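Local coordinates for protein Ton_1535 (Thermococcus onnurineus, PDB 3ZPJ) that is of unknown function but folds as an all-helical alpha-solenoid, in which a left-handed helical turn interrupts the normal winding, at residues 94-97 against 98-101; 184-187 against 188-192. All blocks are in the same frame, centred on the assembly; numbering follows the deposited sequence.

Contact 1 of 2, residues 94-97 against 98-101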
ATOM      1  N   MET A  94      -9.045 -19.466  -6.047  1.00 40.46           N
ATOM      2  CA  MET A  94      -8.500 -19.381  -7.397  1.00 45.25           C
ATOM      3  C   MET A  94      -9.480 -20.023  -8.356  1.00 45.16           C
ATOM      4  O   MET A  94      -9.571 -19.635  -9.520  1.00 59.10           O
ATOM      5  CB  MET A  94      -7.097 -20.011  -7.508  1.00 52.53           C
ATOM      6  CG  MET A  94      -5.923 -19.130  -6.983  1.00 66.57           C
ATOM      7  SD  MET A  94      -5.769 -17.443  -7.664  1.00 54.30           S
ATOM      8  CE  MET A  94      -4.181 -16.939  -7.034  1.00 70.68           C
ATOM      9  N   ASP A  95     -10.234 -20.991  -7.858  1.00 41.39           N
ATOM     10  CA  ASP A  95     -11.333 -21.547  -8.638  1.00 52.05           C
ATOM     11  C   ASP A  95     -12.321 -20.426  -8.973  1.00 46.92           C
ATOM     12  O   ASP A  95     -12.680 -20.231 -10.133  1.00 45.33           O
ATOM     13  CB  ASP A  95     -12.016 -22.686  -7.873  1.00 58.39           C
ATOM     14  CG  ASP A  95     -13.245 -23.247  -8.594  1.00 61.04           C
ATOM     15  OD1 ASP A  95     -13.503 -22.902  -9.769  1.00 63.32           O
ATOM     16  OD2 ASP A  95     -13.958 -24.064  -7.976  1.00 63.05           O
ATOM     17  N   PHE A  96     -12.742 -19.665  -7.969  1.00 37.10           N
ATOM     18  CA  PHE A  96     -13.693 -18.593  -8.244  1.00 41.04           C
ATOM     19  C   PHE A  96     -13.131 -17.432  -9.047  1.00 46.88           C
ATOM     20  O   PHE A  96     -13.836 -16.860  -9.875  1.00 43.75           O
ATOM     21  CB  PHE A  96     -14.439 -18.144  -6.987  1.00 34.35           C
ATOM     22  CG  PHE A  96     -15.595 -19.036  -6.665  1.00 46.88           C
ATOM     23  CD1 PHE A  96     -15.380 -20.275  -6.076  1.00 52.28           C
ATOM     24  CD2 PHE A  96     -16.884 -18.687  -7.028  1.00 44.66           C
ATOM     25  CE1 PHE A  96     -16.437 -21.124  -5.810  1.00 48.69           C
ATOM     26  CE2 PHE A  96     -17.942 -19.534  -6.759  1.00 48.97           C
ATOM     27  CZ  PHE A  96     -17.716 -20.753  -6.149  1.00 48.31           C
ATOM     28  N   PHE A  97     -11.862 -17.107  -8.834  1.00 45.59           N
ATOM     29  CA  PHE A  97     -11.208 -16.131  -9.689  1.00 39.88           C
ATOM     30  C   PHE A  97     -11.226 -16.565 -11.165  1.00 42.12           C
ATOM     31  O   PHE A  97     -11.480 -15.760 -12.056  1.00 44.15           O
ATOM     32  CB  PHE A  97      -9.793 -15.838  -9.190  1.00 37.67           C
ATOM     33  CG  PHE A  97      -9.763 -14.893  -8.020  1.00 42.21           C
ATOM     34  CD1 PHE A  97     -10.371 -13.645  -8.113  1.00 39.79           C
ATOM     35  CD2 PHE A  97      -9.167 -15.259  -6.820  1.00 44.07           C
ATOM     36  CE1 PHE A  97     -10.365 -12.761  -7.039  1.00 45.99           C
ATOM     37  CE2 PHE A  97      -9.161 -14.381  -5.739  1.00 48.96           C
ATOM     38  CZ  PHE A  97      -9.761 -13.127  -5.852  1.00 47.03           C
ATOM     39  N   ASN A  98     -10.993 -17.845 -11.414  1.00 38.02           N
ATOM     40  CA  ASN A  98     -11.013 -18.354 -12.768  1.00 39.54           C
ATOM     41  C   ASN A  98     -12.400 -18.336 -13.369  1.00 49.47           C
ATOM     42  O   ASN A  98     -12.558 -18.134 -14.579  1.00 49.60           O
ATOM     43  CB  ASN A  98     -10.424 -19.756 -12.820  1.00 47.11           C
ATOM     44  CG  ASN A  98      -8.914 -19.737 -12.860  1.00 64.94           C
ATOM     45  OD1 ASN A  98      -8.316 -19.006 -13.651  1.00 74.44           O
ATOM     46  ND2 ASN A  98      -8.286 -20.520 -11.991  1.00 71.77           N
ATOM     47  N   ARG A  99     -13.406 -18.551 -12.527  1.00 47.18           N
ATOM     48  CA  ARG A  99     -14.774 -18.428 -12.985  1.00 46.22           C
ATOM     49  C   ARG A  99     -15.021 -16.975 -13.377  1.00 40.18           C
ATOM     50  O   ARG A  99     -15.593 -16.700 -14.429  1.00 45.55           O
ATOM     51  CB  ARG A  99     -15.769 -18.891 -11.919  1.00 43.73           C
ATOM     52  CG  ARG A  99     -15.696 -20.382 -11.606  1.00 44.55           C
ATOM     53  CD  ARG A  99     -16.912 -20.831 -10.797  1.00 41.12           C
ATOM     54  NE  ARG A  99     -16.624 -22.008  -9.986  1.00 45.08           N
ATOM     55  CZ  ARG A  99     -17.551 -22.748  -9.384  1.00 54.99           C
ATOM     56  NH1 ARG A  99     -18.841 -22.440  -9.509  1.00 51.46           N
ATOM     57  NH2 ARG A  99     -17.184 -23.800  -8.661  1.00 55.58           N
ATOM     58  N   ALA A 100     -14.556 -16.051 -12.540  1.00 39.53           N
ATOM     59  CA  ALA A 100     -14.694 -14.618 -12.824  1.00 44.76           C
ATOM     60  C   ALA A 100     -14.078 -14.254 -14.175  1.00 47.30           C
ATOM     61  O   ALA A 100     -14.742 -13.664 -15.024  1.00 53.42           O
ATOM     62  CB  ALA A 100     -14.093 -13.773 -11.695  1.00 45.51           C
ATOM     63  N   ILE A 101     -12.820 -14.639 -14.373  1.00 47.04           N
ATOM     64  CA  ILE A 101     -12.137 -14.496 -15.661  1.00 32.35           C
ATOM     65  C   ILE A 101     -12.971 -15.029 -16.842  1.00 47.14           C
ATOM     66  O   ILE A 101     -13.135 -14.345 -17.856  1.00 45.53           O
ATOM     67  CB  ILE A 101     -10.786 -15.268 -15.662  1.00 41.02           C
ATOM     68  CG1 ILE A 101      -9.764 -14.584 -14.746  1.00 43.77           C
ATOM     69  CG2 ILE A 101     -10.250 -15.431 -17.089  1.00 44.10           C
ATOM     70  CD1 ILE A 101      -9.476 -13.195 -15.131  1.00 37.54           C
TER
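Within helix 90-104 of the alpha-solenoid, an i to i+4 salt bridge and a cation-pi stack meet on one side chain: Arg99 reaches back four residues to Asp95 and three to Phe96. With chi2 at -167° and chi3 also near anti, the chain runs extended to NE and lays the guanidinium beside both partners. Arg99 NE donates to Asp95 OD1 at 3.3 Å in a nearly straight bond. The oxygen lies in the guanidinium plane, yet the donor meets it from above the carboxylate plane, the planes 47° apart. A second, weak bond joins Arg99 NH2 to Asp95 OD2, also at 3.3 Å. The Phe96 ring lies almost parallel to the guanidinium, planes 15° apart, and covers one of its faces. Bridge and stack thus restrain the same group from its edge and its face. Phe96 also packs on Ala81 of helix 70-86, and Arg99 on Tyr77 there, while Phe97 touches Leu120 and Leu124 of helix 110-126. Main-chain bonds run on through the helix, among them Ile101 N to Phe97 O at 2.9 Å. The stack is tightest where Phe96 CZ stands 3.8 Å from Arg99 CZ, over the guanidinium centre.

Contact 2 of 2, residues 184-187 against 188-192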
ATOM      1  N   ALA A 184      -1.379   3.931 -11.576  1.00 26.43           N
ATOM      2  CA  ALA A 184      -2.440   4.905 -11.360  1.00 25.58           C
ATOM      3  C   ALA A 184      -1.955   6.316 -11.710  1.00 31.60           C
ATOM      4  O   ALA A 184      -2.642   7.052 -12.441  1.00 34.52           O
ATOM      5  CB  ALA A 184      -2.973   4.834  -9.922  1.00 20.12           C
ATOM      6  N   PHE A 185      -0.763   6.677 -11.226  1.00 32.32           N
ATOM      7  CA  PHE A 185      -0.237   8.016 -11.479  1.00 35.22           C
ATOM      8  C   PHE A 185      -0.059   8.222 -12.960  1.00 25.53           C
ATOM      9  O   PHE A 185      -0.402   9.273 -13.504  1.00 33.16           O
ATOM     10  CB  PHE A 185       1.129   8.269 -10.824  1.00 35.63           C
ATOM     11  CG  PHE A 185       1.761   9.565 -11.270  1.00 33.67           C
ATOM     12  CD1 PHE A 185       1.400  10.764 -10.675  1.00 39.26           C
ATOM     13  CD2 PHE A 185       2.678   9.594 -12.317  1.00 31.49           C
ATOM     14  CE1 PHE A 185       1.966  11.980 -11.084  1.00 39.64           C
ATOM     15  CE2 PHE A 185       3.237  10.802 -12.745  1.00 35.38           C
ATOM     16  CZ  PHE A 185       2.885  11.996 -12.123  1.00 38.18           C
ATOM     17  N   ASP A 186       0.548   7.232 -13.588  1.00 26.75           N
ATOM     18  CA  ASP A 186       0.716   7.224 -15.031  1.00 38.89           C
ATOM     19  C   ASP A 186      -0.604   7.530 -15.747  1.00 30.91           C
ATOM     20  O   ASP A 186      -0.645   8.336 -16.685  1.00 32.51           O
ATOM     21  CB  ASP A 186       1.247   5.869 -15.470  1.00 49.92           C
ATOM     22  CG  ASP A 186       2.392   5.984 -16.420  1.00 64.97           C
ATOM     23  OD1 ASP A 186       3.542   6.054 -15.930  1.00 78.48           O
ATOM     24  OD2 ASP A 186       2.140   6.009 -17.646  1.00 62.41           O
ATOM     25  N   ILE A 187      -1.682   6.912 -15.269  1.00 29.96           N
ATOM     26  CA  ILE A 187      -3.002   7.060 -15.895  1.00 37.47           C
ATOM     27  C   ILE A 187      -3.567   8.469 -15.659  1.00 36.99           C
ATOM     28  O   ILE A 187      -4.101   9.100 -16.582  1.00 29.91           O
ATOM     29  CB  ILE A 187      -3.989   5.994 -15.361  1.00 32.48           C
ATOM     30  CG1 ILE A 187      -3.755   4.645 -16.044  1.00 34.67           C
ATOM     31  CG2 ILE A 187      -5.415   6.417 -15.579  1.00 36.17           C
ATOM     32  CD1 ILE A 187      -4.568   3.495 -15.399  1.00 31.62           C
ATOM     33  N   PHE A 188      -3.430   8.958 -14.426  1.00 26.33           N
ATOM     34  CA  PHE A 188      -3.969  10.257 -14.057  1.00 29.02           C
ATOM     35  C   PHE A 188      -3.187  11.386 -14.707  1.00 32.46           C
ATOM     36  O   PHE A 188      -3.732  12.454 -15.028  1.00 35.99           O
ATOM     37  CB  PHE A 188      -3.967  10.397 -12.535  1.00 35.42           C
ATOM     38  CG  PHE A 188      -4.925   9.468 -11.861  1.00 32.88           C
ATOM     39  CD1 PHE A 188      -6.041   8.999 -12.547  1.00 32.26           C
ATOM     40  CD2 PHE A 188      -4.724   9.055 -10.561  1.00 24.16           C
ATOM     41  CE1 PHE A 188      -6.926   8.136 -11.945  1.00 26.89           C
ATOM     42  CE2 PHE A 188      -5.616   8.174  -9.946  1.00 21.30           C
ATOM     43  CZ  PHE A 188      -6.716   7.731 -10.640  1.00 35.41           C
ATOM     44  N   ASP A 189      -1.900  11.134 -14.914  1.00 38.98           N
ATOM     45  CA  ASP A 189      -1.036  12.075 -15.593  1.00 32.96           C
ATOM     46  C   ASP A 189      -1.386  12.197 -17.079  1.00 40.54           C
ATOM     47  O   ASP A 189      -1.571  13.309 -17.593  1.00 40.35           O
ATOM     48  CB  ASP A 189       0.418  11.646 -15.444  1.00 40.35           C
ATOM     49  CG  ASP A 189       1.382  12.658 -16.023  1.00 51.15           C
ATOM     50  OD1 ASP A 189       1.264  13.862 -15.695  1.00 54.03           O
ATOM     51  OD2 ASP A 189       2.245  12.247 -16.825  1.00 55.98           O
ATOM     52  N   LYS A 190      -1.463  11.060 -17.774  1.00 38.28           N
ATOM     53  CA  LYS A 190      -1.732  11.092 -19.219  1.00 44.16           C
ATOM     54  C   LYS A 190      -3.143  11.570 -19.518  1.00 41.60           C
ATOM     55  O   LYS A 190      -3.387  12.140 -20.575  1.00 41.33           O
ATOM     56  CB  LYS A 190      -1.538   9.720 -19.879  1.00 42.36           C
ATOM     57  CG  LYS A 190      -0.182   9.088 -19.694  1.00 59.31           C
ATOM     58  CD  LYS A 190       0.954  10.000 -20.098  1.00 71.51           C
ATOM     59  CE  LYS A 190       2.262   9.226 -20.061  1.00 79.87           C
ATOM     60  NZ  LYS A 190       2.188   8.024 -20.946  1.00 84.78           N
ATOM     61  N   LEU A 191      -4.070  11.327 -18.593  1.00 40.80           N
ATOM     62  CA  LEU A 191      -5.472  11.637 -18.859  1.00 43.16           C
ATOM     63  C   LEU A 191      -5.935  12.967 -18.261  1.00 41.91           C
ATOM     64  O   LEU A 191      -7.132  13.275 -18.270  1.00 38.61           O
ATOM     65  CB  LEU A 191      -6.372  10.501 -18.388  1.00 35.26           C
ATOM     66  CG  LEU A 191      -6.293   9.255 -19.251  1.00 35.68           C
ATOM     67  CD1 LEU A 191      -7.350   8.301 -18.776  1.00 39.43           C
ATOM     68  CD2 LEU A 191      -6.527   9.624 -20.712  1.00 42.39           C
ATOM     69  N   HIS A 192      -4.991  13.731 -17.719  1.00 31.77           N
ATOM     70  CA  HIS A 192      -5.262  15.117 -17.336  1.00 33.89           C
ATOM     71  C   HIS A 192      -6.226  15.317 -16.162  1.00 34.62           C
ATOM     72  O   HIS A 192      -7.001  16.274 -16.151  1.00 39.97           O
ATOM     73  CB  HIS A 192      -5.724  15.900 -18.562  1.00 40.70           C
ATOM     74  CG  HIS A 192      -4.875  15.645 -19.762  1.00 49.42           C
ATOM     75  ND1 HIS A 192      -5.396  15.367 -21.006  1.00 46.28           N
ATOM     76  CD2 HIS A 192      -3.527  15.571 -19.894  1.00 42.52           C
ATOM     77  CE1 HIS A 192      -4.410  15.161 -21.859  1.00 45.40           C
ATOM     78  NE2 HIS A 192      -3.267  15.281 -21.207  1.00 42.07           N
TER
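Phe185 and Asp189, one helical turn apart, meet with the CB of the aspartate over one face of the ring, a CH-pi contact offset toward the rim. Asp189 CB lies 4.0 Å from Phe185 CE2, and the carboxylate plane is only 9° from that of the ring. Phe185 holds CG anti to its own nitrogen (chi1 171°), and this brings the end of the ring forward along the helix to Asp189. Phe188 is turned differently: its ring lays one face over the carbonyl oxygen of Ala184, with Ala184 O 3.4 Å from Phe188 CD2. The same oxygen accepts a hydrogen bond from Phe188 N at 2.9 Å. Ala184 CB also lies 4.3 Å from Phe188 CE2. This is the last full turn of helix 174-190 in the alpha-solenoid, before Leu191 leaves helical geometry. Phe188 packs on Leu159 of helix 151-170 and on Ala197 of helix 194-209. The side chains of Ile187 and Phe188 are set at a slant to each other, with Ile187 CG2 4.0 Å from Phe188 CD1, and the same methyl group lies 4.2 Å from Leu191 CD1. Cutting Phe188 back to an alanine would probably leave Ala184 CB and Ile187 CG2 without their aromatic neighbour and open a gap toward both helices. Asp186 and Lys190 run side by side in the same direction, their salt bridge long at 3.9 Å from OD2 to NZ. Lys190 CG, beside its own nitrogen (chi1 -56°), passes 3.1 Å from Asp186 O, and the chain beyond bends at chi2 and chi4.

Contacts 1 and 2 follow in series along the chain, contact 1 on helix 90-104 and contact 2 at the C-terminal end of helix 174-190. Their centres are 29 Å apart and their nearest atoms about 17 Å, so neither touches the other. Three helices, 110-126, 130-146 and 151-170, come between them in sequence: the first two pack on contact 1, the third on contact 2. Each contact spans neighbouring turns of a single helix. The charged and aromatic contacts converge on one residue in contact 1 and involve different residues in contact 2. With the function unknown, neither contact can be assigned to a site.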